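Local coordinates for TRAP dicarboxylate transporter, DctP subunit (Ochrobactrum anthropi, PDB 4P47), which probably binds a small solute in the periplasm and delivers it to a TRAP-type membrane transporter, at residues M90-A95 against A145-G150; G96-T101 against T139-L144; K103-V108 against P239-I244; T130-R135 against A321-E326. All coordinates share one frame; numbering follows the deposited sequence.

Interaction 1 (M90-A95 against A145-G150); sequences MTVMNA and AYWELG
Val92 to Ala95 and Tyr146 to Leu149 run at 90° to each other, and no hydrogen bond joins the two segments. Their closest CA atoms, those of Asn94 and Leu149, are 7.2 Å apart. Both segments belong to one sheet, but strand 229-245 lies between them and pairs with both, so they meet through side chains. At Leu149 and Gly150 the second strand has a classic beta bulge opposite a single residue of strand 229-245.

Three small contacts make up the interface. Val92 CG2 touches the six-membered part of the indole, 4.1 Å from Trp147 CE3, and the two side chains cross at about a right angle. This branch lies anti to the backbone N of Val92, which turns it to the tryptophan. Asn94 brings its amide oxygen against an aliphatic neighbour, with OD1 3.5 Å from Leu149 CB and 3.7 Å from Leu149 CG. The polar partner of that oxygen is Gln240, whose NE2 donates to it. Ala95 CB sits at the edge of the phenol ring, near its plane, 4.4 Å from Tyr146 CE1.

The contact is largely buried near the middle of the chain. Strand 229-245 bridges it, with backbone bonds between Met93 and Ile241 and between Ala95 and Pro239. Helix 254-288 packs on Trp147 and Tyr146, and helix 76-85 packs on Thr91 and Met93.

Interaction 2 (G96-T101 against T139-L144); sequences GILSST and TGLIGL
Leu98 and Leu141 form the apolar part of this contact. Their side chains slide past each other in opposite directions and meet at methyl groups, with Leu98 CD2 3.9 Å from Leu141 CD1. This holds for one of the two conformers of Leu98. Both residues are buried. Leu141 CD1 also comes within 4.4 Å of Thr101 CG2.

The second kind of contact is between two threonines. Thr101 meets Thr139 with its methyl group rather than its hydroxyl. CG2 of Thr101 lies anti to the backbone N and so faces Thr139. Thr101 CG2 lies 3.7 Å from both OG1 and CB of Thr139, and 3.8 Å from Thr139 CG2. The side chains cross at a slant. The methyl therefore rests against the whole branched end of Thr139. The hydroxyl of Thr139 is used elsewhere, in a hydrogen bond with Leu136 O.

No hydrogen bond crosses between the segments. Inside 96-101, Ser99 N bonds to Gly96 O at 3.1 Å, and Thr101 N bonds to Leu98 O. These bonds link residues three apart, as in a 3-10 turn. Leu98 and Thr101, also three residues apart, both point toward 139-144.

The contact joins the loop after strand 90-94 to the turn before strand 141-156 and its first residue, Leu141. Helix 76-85 adds Leu80, which touches both Thr101 and Leu141, and Leu83, which touches Leu141. Strand 229-245 supplies Ile241 and Met243 against Leu98, and pairs through its backbone with Ile142 and Leu144.

Interaction 3 (K103-V108 against P239-I244); sequences KAFEAV and PQIVMI
Phe105 and Ile241 cross at about a right angle. The isoleucine reaches the phenyl ring with the last methyl of its long branch, and Ile241 CD1 lies 4.1 Å from Phe105 CE2. The approach to the ring is oblique. Ile241 puts CG1 anti to the backbone N (chi1 -177°) and continues nearly straight to CD1 (chi2 168°). This extended branch spans the gap to the ring, since the CA atoms of Phe105 and Ile241 are 10.6 Å apart.

Val108 and Pro239 make the second pair, with a shorter separation between backbones. Their CA atoms are 7.5 Å apart. Here the branch point of the valine does the touching, and Val108 CB is 4.1 Å from CG at the outer corner of the Pro239 ring. The CB of each of the four residues is directed toward the other segment.

In this contact the loop after strand 90-94 packs on the long strand 229-245 of the mixed sheet in the periplasmic-binding-protein fold, without a hydrogen bond between them. Residues 103-105 form 3-10 turns, and 106-108 carry on with helical backbone angles. Glu106 N bonds to Lys103 O at 2.9 Å, and Val108 N bonds to Phe105 O at 3.1 Å. Phe105 and Val108 are three residues apart and come onto the same side. Pro239 and Ile241 are two residues apart on strand 229-245, so their side chains project from the same face.

Leu98 touches both Phe105 and Ile241. Leu132 of helix 127-133 touches Phe105 and Val108, and Tyr146 of strand 141-156 packs on Phe105.

Interaction 4 (T130-R135 against A321-E326); sequences TNLMKR and AETVDE
Asn131 sets its side-chain amide against the carboxylate of Glu326. The two flat groups are nearly coplanar, with their planes 17° apart, although the side chains cross at an angle. Asn131 ND2 donates a weak hydrogen bond to Glu326 OE1, 3.2 Å long and fairly straight at 166°. The other carboxylate oxygen is also near, with Glu326 OE2 2.9 Å from Asn131 ND2. Glu326 reaches across on an extended chain, with CG anti to the backbone N (chi1 169°).

Arg135 and Thr323 are joined by water 1. Arg135 NE donates to this water at 2.9 Å, and Thr323 OG1 is hydrogen-bonded to it at 2.8 Å. The direct approach of Arg135 NH2 to Thr323 OG1, at 3.5 Å, has a poor angle and is not a hydrogen bond. The arginine chain is extended from CG to NE, which carries the guanidinium out to the water.

Beside these polar groups is a small apolar contact. Leu132 CD2 lies 4.3 Å from Thr323 CG2, and both residues are buried. Thr323 thus turns its methyl to the leucine and its hydroxyl to the water. Phe128 also touches Thr323, and Pro127 touches Glu326. The contact joins helix 127-133 and the turn after it to helix 321-336.

Arg135 makes no salt bridge across the contact: its NH2 is 6.5 Å from Glu322 OE2. Any pull between these opposite charges is probably modest. The polar link rests on a weak amide-carboxylate bond, with the second carboxylate oxygen also close to ND2, and on a water bridge.

In the fold
From the N terminus, strand 90-94 comes first. Interaction 1 closes a loop from it to strand 141-156. Interaction 2 lies within that loop, joining residues 96-101 to 139-144 at the start of the same strand. Interaction 3 begins inside both loops, at 103-108, but ends far along the chain on strand 229-245, so it crosses both. Interaction 4 starts at 130-135 and ends at 321-326, crossing the other three. Interaction 1 joins two strands of the mixed sheet, and interactions 2 and 3 fasten the loop after strand 90-94 onto strands 141-156 and 229-245. Interaction 4 adds the late helix 321-336. Leu132 and Ala104 connect interactions 3 and 4 by packing.

Interaction 1 (M90-A95 against A145-G150)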
loop_
_atom_site.group_PDB
_atom_site.type_symbol
_atom_site.label_atom_id
_atom_site.label_comp_id
_atom_site.label_asym_id
_atom_site.label_seq_id
_atom_site.Cartn_x
_atom_site.Cartn_y
_atom_site.Cartn_z
ATOM N N MET A 90 -17.191 -5.852 -5.264
ATOM C CA MET A 90 -15.835 -5.321 -5.457
ATOM C C MET A 90 -15.301 -4.614 -4.228
ATOM O O MET A 90 -16.056 -4.062 -3.433
ATOM C CB MET A 90 -15.776 -4.331 -6.634
ATOM C CG MET A 90 -15.788 -4.992 -8.007
ATOM S SD MET A 90 -15.530 -3.859 -9.404
ATOM C CE MET A 90 -13.840 -3.363 -9.036
ATOM N N THR A 91 -13.984 -4.612 -4.093
ATOM C CA THR A 91 -13.333 -3.803 -3.083
ATOM C C THR A 91 -11.922 -3.486 -3.543
ATOM O O THR A 91 -11.398 -4.088 -4.501
ATOM C CB THR A 91 -13.331 -4.488 -1.711
ATOM O OG1 THR A 91 -12.983 -3.550 -0.691
ATOM C CG2 THR A 91 -12.353 -5.632 -1.671
ATOM N N VAL A 92 -11.313 -2.517 -2.877
ATOM C CA VAL A 92 -9.905 -2.199 -3.044
ATOM C C VAL A 92 -9.294 -2.022 -1.654
ATOM O O VAL A 92 -9.893 -1.398 -0.786
ATOM C CB VAL A 92 -9.719 -0.948 -3.961
ATOM C CG1 VAL A 92 -10.492 0.271 -3.429
ATOM C CG2 VAL A 92 -8.247 -0.652 -4.162
ATOM N N MET A 93 -8.140 -2.625 -1.418
ATOM C CA MET A 93 -7.509 -2.543 -0.090
ATOM C C MET A 93 -6.037 -2.846 -0.207
ATOM O O MET A 93 -5.580 -3.370 -1.213
ATOM C CB MET A 93 -8.128 -3.554 0.883
ATOM C CG MET A 93 -7.835 -5.002 0.502
ATOM S SD MET A 93 -8.617 -6.213 1.619
ATOM C CE MET A 93 -10.284 -6.008 1.073
ATOM N N ASN A 94 -5.287 -2.545 0.844
ATOM C CA ASN A 94 -3.866 -2.857 0.865
ATOM C C ASN A 94 -3.651 -4.335 0.588
ATOM O O ASN A 94 -4.258 -5.206 1.237
ATOM C CB ASN A 94 -3.256 -2.466 2.220
ATOM C CG ASN A 94 -3.098 -0.963 2.387
ATOM O OD1 ASN A 94 -3.281 -0.183 1.468
ATOM N ND2 ASN A 94 -2.775 -0.548 3.602
ATOM N N ALA A 95 -2.766 -4.634 -0.354
ATOM C CA ALA A 95 -2.619 -6.005 -0.803
ATOM C C ALA A 95 -2.028 -6.939 0.247
ATOM O O ALA A 95 -2.274 -8.137 0.215
ATOM C CB ALA A 95 -1.808 -6.061 -2.087
ATOM N N ALA A 145 -6.372 -5.193 -10.760
ATOM C CA ALA A 145 -5.311 -4.207 -10.934
ATOM C C ALA A 145 -4.750 -3.871 -9.570
ATOM O O ALA A 145 -5.392 -4.118 -8.542
ATOM C CB ALA A 145 -5.838 -2.939 -11.608
ATOM N N TYR A 146 -3.548 -3.317 -9.566
ATOM C CA TYR A 146 -2.983 -2.703 -8.386
ATOM C C TYR A 146 -3.075 -1.189 -8.505
ATOM O O TYR A 146 -2.736 -0.619 -9.542
ATOM C CB TYR A 146 -1.521 -3.122 -8.190
ATOM C CG TYR A 146 -1.336 -4.586 -7.940
ATOM C CD1 TYR A 146 -1.533 -5.117 -6.681
ATOM C CD2 TYR A 146 -0.949 -5.448 -8.951
ATOM C CE1 TYR A 146 -1.375 -6.466 -6.429
ATOM C CE2 TYR A 146 -0.770 -6.791 -8.700
ATOM C CZ TYR A 146 -0.975 -7.290 -7.441
ATOM O OH TYR A 146 -0.802 -8.638 -7.164
ATOM N N TRP A 147 -3.569 -0.555 -7.446
ATOM C CA TRP A 147 -3.590 0.897 -7.334
ATOM C C TRP A 147 -2.621 1.274 -6.195
ATOM O O TRP A 147 -1.942 0.396 -5.644
ATOM C CB TRP A 147 -4.997 1.391 -7.016
ATOM C CG TRP A 147 -6.037 1.221 -8.098
ATOM C CD1 TRP A 147 -5.897 0.630 -9.317
ATOM C CD2 TRP A 147 -7.385 1.662 -8.014
ATOM N NE1 TRP A 147 -7.088 0.698 -10.010
ATOM C CE2 TRP A 147 -8.019 1.320 -9.213
ATOM C CE3 TRP A 147 -8.132 2.300 -7.009
ATOM C CZ2 TRP A 147 -9.367 1.599 -9.439
ATOM C CZ3 TRP A 147 -9.448 2.590 -7.237
ATOM C CH2 TRP A 147 -10.062 2.225 -8.429
ATOM N N GLU A 148 -2.520 2.555 -5.863
ATOM C CA GLU A 148 -1.547 2.981 -4.857
ATOM C C GLU A 148 -2.205 3.453 -3.580
ATOM O O GLU A 148 -3.135 4.245 -3.631
ATOM C CB GLU A 148 -0.705 4.126 -5.407
ATOM C CG GLU A 148 0.259 4.734 -4.379
ATOM C CD GLU A 148 1.311 5.600 -5.029
ATOM O OE1 GLU A 148 2.344 5.025 -5.410
ATOM O OE2 GLU A 148 1.093 6.834 -5.140
ATOM N N LEU A 149 -1.714 2.996 -2.426
ATOM C CA LEU A 149 -1.916 3.734 -1.183
ATOM C C LEU A 149 -0.705 4.638 -0.966
ATOM O O LEU A 149 -0.815 5.855 -1.041
ATOM C CB LEU A 149 -2.162 2.803 0.009
ATOM C CG LEU A 149 -2.684 3.462 1.280
ATOM C CD1 LEU A 149 -1.595 4.230 1.982
ATOM C CD2 LEU A 149 -3.873 4.370 1.032
ATOM N N GLY A 150 0.466 4.052 -0.773
ATOM C CA GLY A 150 1.674 4.853 -0.709
ATOM C C GLY A 150 2.790 4.243 0.112
ATOM O O GLY A 150 2.662 3.158 0.675
#

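Interaction 2 (G96-T101 against T139-L144)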
loop_
_atom_site.group_PDB
_atom_site.type_symbol
_atom_site.label_atom_id
_atom_site.label_comp_id
_atom_site.label_asym_id
_atom_site.label_seq_id
_atom_site.Cartn_x
_atom_site.Cartn_y
_atom_site.Cartn_z
ATOM N N GLY A 96 -1.281 -6.395 1.192
ATOM C CA GLY A 96 -0.693 -7.210 2.245
ATOM C C GLY A 96 -1.740 -7.858 3.125
ATOM O O GLY A 96 -1.463 -8.877 3.771
ATOM N N ILE A 97 -2.935 -7.293 3.156
ATOM C CA ILE A 97 -4.025 -7.879 3.931
ATOM C C ILE A 97 -4.342 -9.306 3.441
ATOM O O ILE A 97 -4.829 -10.137 4.204
ATOM C CB ILE A 97 -5.256 -6.964 3.905
ATOM C CG1 ILE A 97 -4.919 -5.621 4.556
ATOM C CG2 ILE A 97 -6.464 -7.631 4.617
ATOM C CD1 ILE A 97 -6.009 -4.561 4.340
ATOM N N LEU A 98 -4.068 -9.576 2.169
ATOM C CA LEU A 98 -4.344 -10.891 1.600
ATOM C C LEU A 98 -3.518 -12.022 2.181
ATOM O O LEU A 98 -3.861 -13.183 1.976
ATOM C CB LEU A 98 -4.142 -10.875 0.088
ATOM C CG LEU A 98 -5.332 -10.289 -0.654
ATOM C CD1 LEU A 98 -4.947 -9.795 -2.026
ATOM C CD2 LEU A 98 -6.454 -11.314 -0.763
ATOM N N SER A 99 -2.433 -11.717 2.888
ATOM C CA SER A 99 -1.475 -12.763 3.253
ATOM C C SER A 99 -2.089 -13.927 4.045
ATOM O O SER A 99 -1.610 -15.057 3.941
ATOM C CB SER A 99 -0.274 -12.181 4.000
ATOM O OG SER A 99 -0.648 -11.633 5.251
ATOM N N SER A 100 -3.132 -13.671 4.835
ATOM C CA SER A 100 -3.775 -14.770 5.577
ATOM C C SER A 100 -4.735 -15.576 4.684
ATOM O O SER A 100 -5.311 -16.591 5.117
ATOM C CB SER A 100 -4.479 -14.248 6.826
ATOM O OG SER A 100 -5.534 -13.386 6.501
ATOM N N THR A 101 -4.903 -15.118 3.445
ATOM C CA THR A 101 -5.658 -15.828 2.420
ATOM C C THR A 101 -4.717 -16.552 1.440
ATOM O O THR A 101 -4.928 -17.724 1.089
ATOM C CB THR A 101 -6.565 -14.835 1.657
ATOM O OG1 THR A 101 -7.515 -14.262 2.566
ATOM C CG2 THR A 101 -7.310 -15.541 0.549
ATOM N N THR A 139 -9.290 -19.043 -4.113
ATOM C CA THR A 139 -9.812 -18.545 -2.843
ATOM C C THR A 139 -11.121 -17.769 -3.002
ATOM O O THR A 139 -11.597 -17.188 -2.017
ATOM C CB THR A 139 -8.789 -17.647 -2.109
ATOM O OG1 THR A 139 -8.690 -16.371 -2.763
ATOM C CG2 THR A 139 -7.413 -18.290 -2.056
ATOM N N GLY A 140 -11.682 -17.727 -4.206
ATOM C CA GLY A 140 -12.931 -17.034 -4.449
ATOM C C GLY A 140 -12.803 -15.558 -4.795
ATOM O O GLY A 140 -13.801 -14.834 -4.737
ATOM N N LEU A 141 -11.614 -15.136 -5.209
ATOM C CA LEU A 141 -11.300 -13.729 -5.510
ATOM C C LEU A 141 -10.670 -13.615 -6.891
ATOM O O LEU A 141 -9.918 -14.491 -7.297
ATOM C CB LEU A 141 -10.327 -13.198 -4.463
ATOM C CG LEU A 141 -10.879 -13.165 -3.034
ATOM C CD1 LEU A 141 -9.762 -12.968 -2.041
ATOM C CD2 LEU A 141 -11.943 -12.054 -2.880
ATOM N N ILE A 142 -10.961 -12.532 -7.599
ATOM C CA ILE A 142 -10.313 -12.221 -8.859
ATOM C C ILE A 142 -9.614 -10.870 -8.714
ATOM O O ILE A 142 -10.262 -9.855 -8.393
ATOM C CB ILE A 142 -11.358 -12.091 -9.993
ATOM C CG1 ILE A 142 -12.210 -13.364 -10.095
ATOM C CG2 ILE A 142 -10.699 -11.765 -11.326
ATOM C CD1 ILE A 142 -11.450 -14.624 -10.467
ATOM N N GLY A 143 -8.314 -10.834 -8.981
ATOM C CA GLY A 143 -7.562 -9.587 -8.967
ATOM C C GLY A 143 -7.661 -8.859 -10.297
ATOM O O GLY A 143 -7.513 -9.448 -11.372
ATOM N N LEU A 144 -7.939 -7.571 -10.267
ATOM C CA LEU A 144 -8.095 -6.782 -11.485
ATOM C C LEU A 144 -6.916 -5.848 -11.780
ATOM O O LEU A 144 -6.496 -5.718 -12.928
ATOM C CB LEU A 144 -9.390 -5.972 -11.401
ATOM C CG LEU A 144 -10.680 -6.781 -11.343
ATOM C CD1 LEU A 144 -11.858 -5.866 -11.088
ATOM C CD2 LEU A 144 -10.880 -7.565 -12.657
#

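Interaction 3 (K103-V108 against P239-I244)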
loop_
_atom_site.group_PDB
_atom_site.type_symbol
_atom_site.label_atom_id
_atom_site.label_comp_id
_atom_site.label_asym_id
_atom_site.label_seq_id
_atom_site.Cartn_x
_atom_site.Cartn_y
_atom_site.Cartn_z
ATOM N N LYS A 103 -0.539 -16.724 1.259
ATOM C CA LYS A 103 0.656 -16.283 1.974
ATOM C C LYS A 103 1.673 -15.528 1.122
ATOM O O LYS A 103 2.408 -14.671 1.645
ATOM C CB LYS A 103 1.345 -17.491 2.617
ATOM C CG LYS A 103 0.996 -17.652 4.066
ATOM C CD LYS A 103 1.608 -16.535 4.904
ATOM C CE LYS A 103 0.836 -16.352 6.190
ATOM N NZ LYS A 103 0.439 -17.656 6.798
ATOM N N ALA A 104 1.725 -15.835 -0.167
ATOM C CA ALA A 104 2.666 -15.172 -1.051
ATOM C C ALA A 104 2.477 -13.650 -1.023
ATOM O O ALA A 104 3.447 -12.936 -1.267
ATOM C CB ALA A 104 2.548 -15.722 -2.468
ATOM N N PHE A 105 1.259 -13.177 -0.764
ATOM C CA PHE A 105 1.024 -11.737 -0.724
ATOM C C PHE A 105 1.799 -11.036 0.396
ATOM O O PHE A 105 1.944 -9.815 0.351
ATOM C CB PHE A 105 -0.463 -11.424 -0.638
ATOM C CG PHE A 105 -1.140 -11.385 -1.973
ATOM C CD1 PHE A 105 -1.653 -12.543 -2.547
ATOM C CD2 PHE A 105 -1.252 -10.207 -2.665
ATOM C CE1 PHE A 105 -2.272 -12.509 -3.786
ATOM C CE2 PHE A 105 -1.877 -10.180 -3.914
ATOM C CZ PHE A 105 -2.385 -11.340 -4.464
ATOM N N GLU A 106 2.324 -11.758 1.378
ATOM C CA GLU A 106 3.194 -11.134 2.373
ATOM C C GLU A 106 4.413 -10.509 1.736
ATOM O O GLU A 106 5.015 -9.589 2.308
ATOM C CB GLU A 106 3.588 -12.170 3.419
ATOM C CG GLU A 106 4.427 -11.673 4.563
ATOM C CD GLU A 106 4.610 -12.739 5.615
ATOM O OE1 GLU A 106 5.314 -13.741 5.328
ATOM O OE2 GLU A 106 4.050 -12.586 6.709
ATOM N N ALA A 107 4.752 -10.945 0.526
ATOM C CA ALA A 107 5.888 -10.359 -0.170
ATOM C C ALA A 107 5.730 -8.836 -0.345
ATOM O O ALA A 107 6.721 -8.110 -0.353
ATOM C CB ALA A 107 6.124 -11.034 -1.541
ATOM N N VAL A 108 4.505 -8.337 -0.504
ATOM C CA VAL A 108 4.348 -6.898 -0.754
ATOM C C VAL A 108 4.626 -6.059 0.484
ATOM O O VAL A 108 4.808 -4.855 0.378
ATOM C CB VAL A 108 2.963 -6.512 -1.328
ATOM C CG1 VAL A 108 2.642 -7.320 -2.585
ATOM C CG2 VAL A 108 1.846 -6.623 -0.305
ATOM N N PRO A 239 0.883 -1.152 -1.865
ATOM C CA PRO A 239 0.026 -1.170 -3.042
ATOM C C PRO A 239 -1.349 -1.608 -2.620
ATOM O O PRO A 239 -1.466 -2.358 -1.640
ATOM C CB PRO A 239 0.668 -2.241 -3.929
ATOM C CG PRO A 239 1.358 -3.154 -3.004
ATOM C CD PRO A 239 1.660 -2.392 -1.734
ATOM N N GLN A 240 -2.376 -1.158 -3.321
ATOM C CA GLN A 240 -3.704 -1.689 -3.102
ATOM C C GLN A 240 -4.061 -2.614 -4.236
ATOM O O GLN A 240 -3.543 -2.477 -5.366
ATOM C CB GLN A 240 -4.722 -0.586 -2.955
ATOM C CG GLN A 240 -4.357 0.322 -1.800
ATOM C CD GLN A 240 -5.551 0.927 -1.153
ATOM O OE1 GLN A 240 -6.472 1.400 -1.826
ATOM N NE2 GLN A 240 -5.552 0.932 0.167
ATOM N N ILE A 241 -4.857 -3.620 -3.957
ATOM C CA ILE A 241 -5.345 -4.496 -5.013
ATOM C C ILE A 241 -6.848 -4.293 -5.146
ATOM O O ILE A 241 -7.610 -4.263 -4.160
ATOM C CB ILE A 241 -4.970 -5.970 -4.765
ATOM C CG1 ILE A 241 -5.431 -6.834 -5.934
ATOM C CG2 ILE A 241 -5.526 -6.464 -3.445
ATOM C CD1 ILE A 241 -4.861 -8.242 -5.903
ATOM N N VAL A 242 -7.286 -4.115 -6.392
ATOM C CA VAL A 242 -8.695 -4.053 -6.735
ATOM C C VAL A 242 -9.155 -5.454 -7.083
ATOM O O VAL A 242 -8.552 -6.117 -7.948
ATOM C CB VAL A 242 -8.910 -3.137 -7.954
ATOM C CG1 VAL A 242 -10.392 -3.058 -8.325
ATOM C CG2 VAL A 242 -8.348 -1.728 -7.694
ATOM N N MET A 243 -10.189 -5.915 -6.391
ATOM C CA MET A 243 -10.691 -7.268 -6.535
ATOM C C MET A 243 -12.172 -7.294 -6.802
ATOM O O MET A 243 -12.929 -6.382 -6.426
ATOM C CB MET A 243 -10.437 -8.052 -5.250
ATOM C CG MET A 243 -8.970 -8.315 -4.981
ATOM S SD MET A 243 -8.596 -9.032 -3.351
ATOM C CE MET A 243 -9.121 -7.687 -2.266
ATOM N N ILE A 244 -12.593 -8.383 -7.438
ATOM C CA ILE A 244 -13.988 -8.660 -7.660
ATOM C C ILE A 244 -14.289 -10.100 -7.212
ATOM O O ILE A 244 -13.444 -10.986 -7.322
ATOM C CB ILE A 244 -14.356 -8.358 -9.152
ATOM C CG1 ILE A 244 -15.855 -8.465 -9.386
ATOM C CG2 ILE A 244 -13.586 -9.250 -10.134
ATOM C CD1 ILE A 244 -16.286 -7.763 -10.650
#

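Interaction 4 (T130-R135 against A321-E326)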
loop_
_atom_site.group_PDB
_atom_site.type_symbol
_atom_site.label_atom_id
_atom_site.label_comp_id
_atom_site.label_asym_id
_atom_site.label_seq_id
_atom_site.Cartn_x
_atom_site.Cartn_y
_atom_site.Cartn_z
ATOM N N THR A 130 1.497 -9.929 -11.218
ATOM C CA THR A 130 0.626 -10.780 -12.000
ATOM C C THR A 130 0.572 -12.197 -11.449
ATOM O O THR A 130 -0.493 -12.794 -11.316
ATOM C CB THR A 130 1.068 -10.762 -13.462
ATOM O OG1 THR A 130 0.992 -9.411 -13.947
ATOM C CG2 THR A 130 0.185 -11.671 -14.324
ATOM N N ASN A 131 1.723 -12.724 -11.068
ATOM C CA ASN A 131 1.778 -14.066 -10.524
ATOM C C ASN A 131 1.144 -14.168 -9.141
ATOM O O ASN A 131 0.602 -15.204 -8.784
ATOM C CB ASN A 131 3.221 -14.599 -10.539
ATOM C CG ASN A 131 3.692 -14.932 -11.931
ATOM O OD1 ASN A 131 2.886 -15.174 -12.814
ATOM N ND2 ASN A 131 5.001 -14.934 -12.134
ATOM N N LEU A 132 1.169 -13.086 -8.376
ATOM C CA LEU A 132 0.425 -13.082 -7.135
ATOM C C LEU A 132 -1.068 -13.211 -7.430
ATOM O O LEU A 132 -1.762 -14.005 -6.798
ATOM C CB LEU A 132 0.686 -11.806 -6.330
ATOM C CG LEU A 132 2.032 -11.723 -5.601
ATOM C CD1 LEU A 132 2.179 -10.379 -4.943
ATOM C CD2 LEU A 132 2.148 -12.837 -4.576
ATOM N N MET A 133 -1.571 -12.424 -8.375
ATOM C CA MET A 133 -3.007 -12.442 -8.683
ATOM C C MET A 133 -3.503 -13.790 -9.164
ATOM O O MET A 133 -4.646 -14.153 -8.942
ATOM C CB MET A 133 -3.350 -11.360 -9.710
ATOM C CG MET A 133 -3.238 -9.977 -9.138
ATOM S SD MET A 133 -4.011 -8.716 -10.140
ATOM C CE MET A 133 -3.150 -8.941 -11.683
ATOM N N LYS A 134 -2.643 -14.549 -9.825
ATOM C CA LYS A 134 -3.021 -15.879 -10.277
ATOM C C LYS A 134 -3.397 -16.836 -9.151
ATOM O O LYS A 134 -4.077 -17.828 -9.367
ATOM C CB LYS A 134 -1.907 -16.471 -11.146
ATOM C CG LYS A 134 -1.801 -15.748 -12.480
ATOM C CD LYS A 134 -1.334 -16.647 -13.617
ATOM C CE LYS A 134 0.166 -16.602 -13.790
ATOM N NZ LYS A 134 0.579 -17.293 -15.055
ATOM N N ARG A 135 -2.972 -16.515 -7.934
ATOM C CA ARG A 135 -3.255 -17.328 -6.768
ATOM C C ARG A 135 -4.641 -17.053 -6.168
ATOM O O ARG A 135 -5.085 -17.758 -5.254
ATOM C CB ARG A 135 -2.165 -17.086 -5.704
ATOM C CG ARG A 135 -0.752 -17.416 -6.205
ATOM C CD ARG A 135 0.381 -16.931 -5.270
ATOM N NE ARG A 135 1.695 -17.247 -5.842
ATOM C CZ ARG A 135 2.337 -18.395 -5.644
ATOM N NH1 ARG A 135 1.805 -19.333 -4.873
ATOM N NH2 ARG A 135 3.513 -18.610 -6.223
ATOM N N ALA A 321 10.137 -19.542 -2.150
ATOM C CA ALA A 321 11.293 -19.163 -2.954
ATOM C C ALA A 321 10.899 -18.684 -4.350
ATOM O O ALA A 321 11.503 -17.754 -4.891
ATOM C CB ALA A 321 12.275 -20.339 -3.052
ATOM N N GLU A 322 9.895 -19.320 -4.945
ATOM C CA GLU A 322 9.459 -18.943 -6.283
ATOM C C GLU A 322 9.120 -17.448 -6.333
ATOM O O GLU A 322 9.551 -16.708 -7.215
ATOM C CB GLU A 322 8.237 -19.777 -6.704
ATOM C CG GLU A 322 7.703 -19.477 -8.110
ATOM C CD GLU A 322 8.468 -20.187 -9.220
ATOM O OE1 GLU A 322 9.109 -21.221 -8.948
ATOM O OE2 GLU A 322 8.431 -19.707 -10.373
ATOM N N THR A 323 8.303 -17.027 -5.395
ATOM C CA THR A 323 7.882 -15.642 -5.337
ATOM C C THR A 323 9.051 -14.720 -4.963
ATOM O O THR A 323 9.292 -13.708 -5.631
ATOM C CB THR A 323 6.729 -15.486 -4.349
ATOM O OG1 THR A 323 5.596 -16.246 -4.795
ATOM C CG2 THR A 323 6.304 -14.053 -4.215
ATOM N N VAL A 324 9.824 -15.078 -3.936
ATOM C CA VAL A 324 10.914 -14.198 -3.502
ATOM C C VAL A 324 12.034 -14.058 -4.547
ATOM O O VAL A 324 12.529 -12.954 -4.777
ATOM C CB VAL A 324 11.468 -14.659 -2.144
ATOM C CG1 VAL A 324 12.657 -13.815 -1.728
ATOM C CG2 VAL A 324 10.374 -14.591 -1.096
ATOM N N ASP A 325 12.467 -15.162 -5.159
ATOM C CA ASP A 325 13.526 -15.082 -6.165
ATOM C C ASP A 325 13.141 -14.202 -7.335
ATOM O O ASP A 325 13.956 -13.393 -7.814
ATOM C CB ASP A 325 13.860 -16.465 -6.723
ATOM C CG ASP A 325 14.546 -17.366 -5.719
ATOM O OD1 ASP A 325 15.113 -16.879 -4.720
ATOM O OD2 ASP A 325 14.526 -18.587 -5.965
ATOM N N GLU A 326 11.902 -14.352 -7.801
ATOM C CA GLU A 326 11.382 -13.544 -8.908
ATOM C C GLU A 326 11.394 -12.060 -8.544
ATOM O O GLU A 326 11.859 -11.206 -9.314
ATOM C CB GLU A 326 9.959 -13.985 -9.257
ATOM C CG GLU A 326 9.221 -13.042 -10.226
ATOM C CD GLU A 326 7.871 -13.590 -10.690
ATOM O OE1 GLU A 326 6.959 -13.753 -9.847
ATOM O OE2 GLU A 326 7.724 -13.856 -11.904
HETATM O O HOH W 1 3.806 -15.452 -6.827
#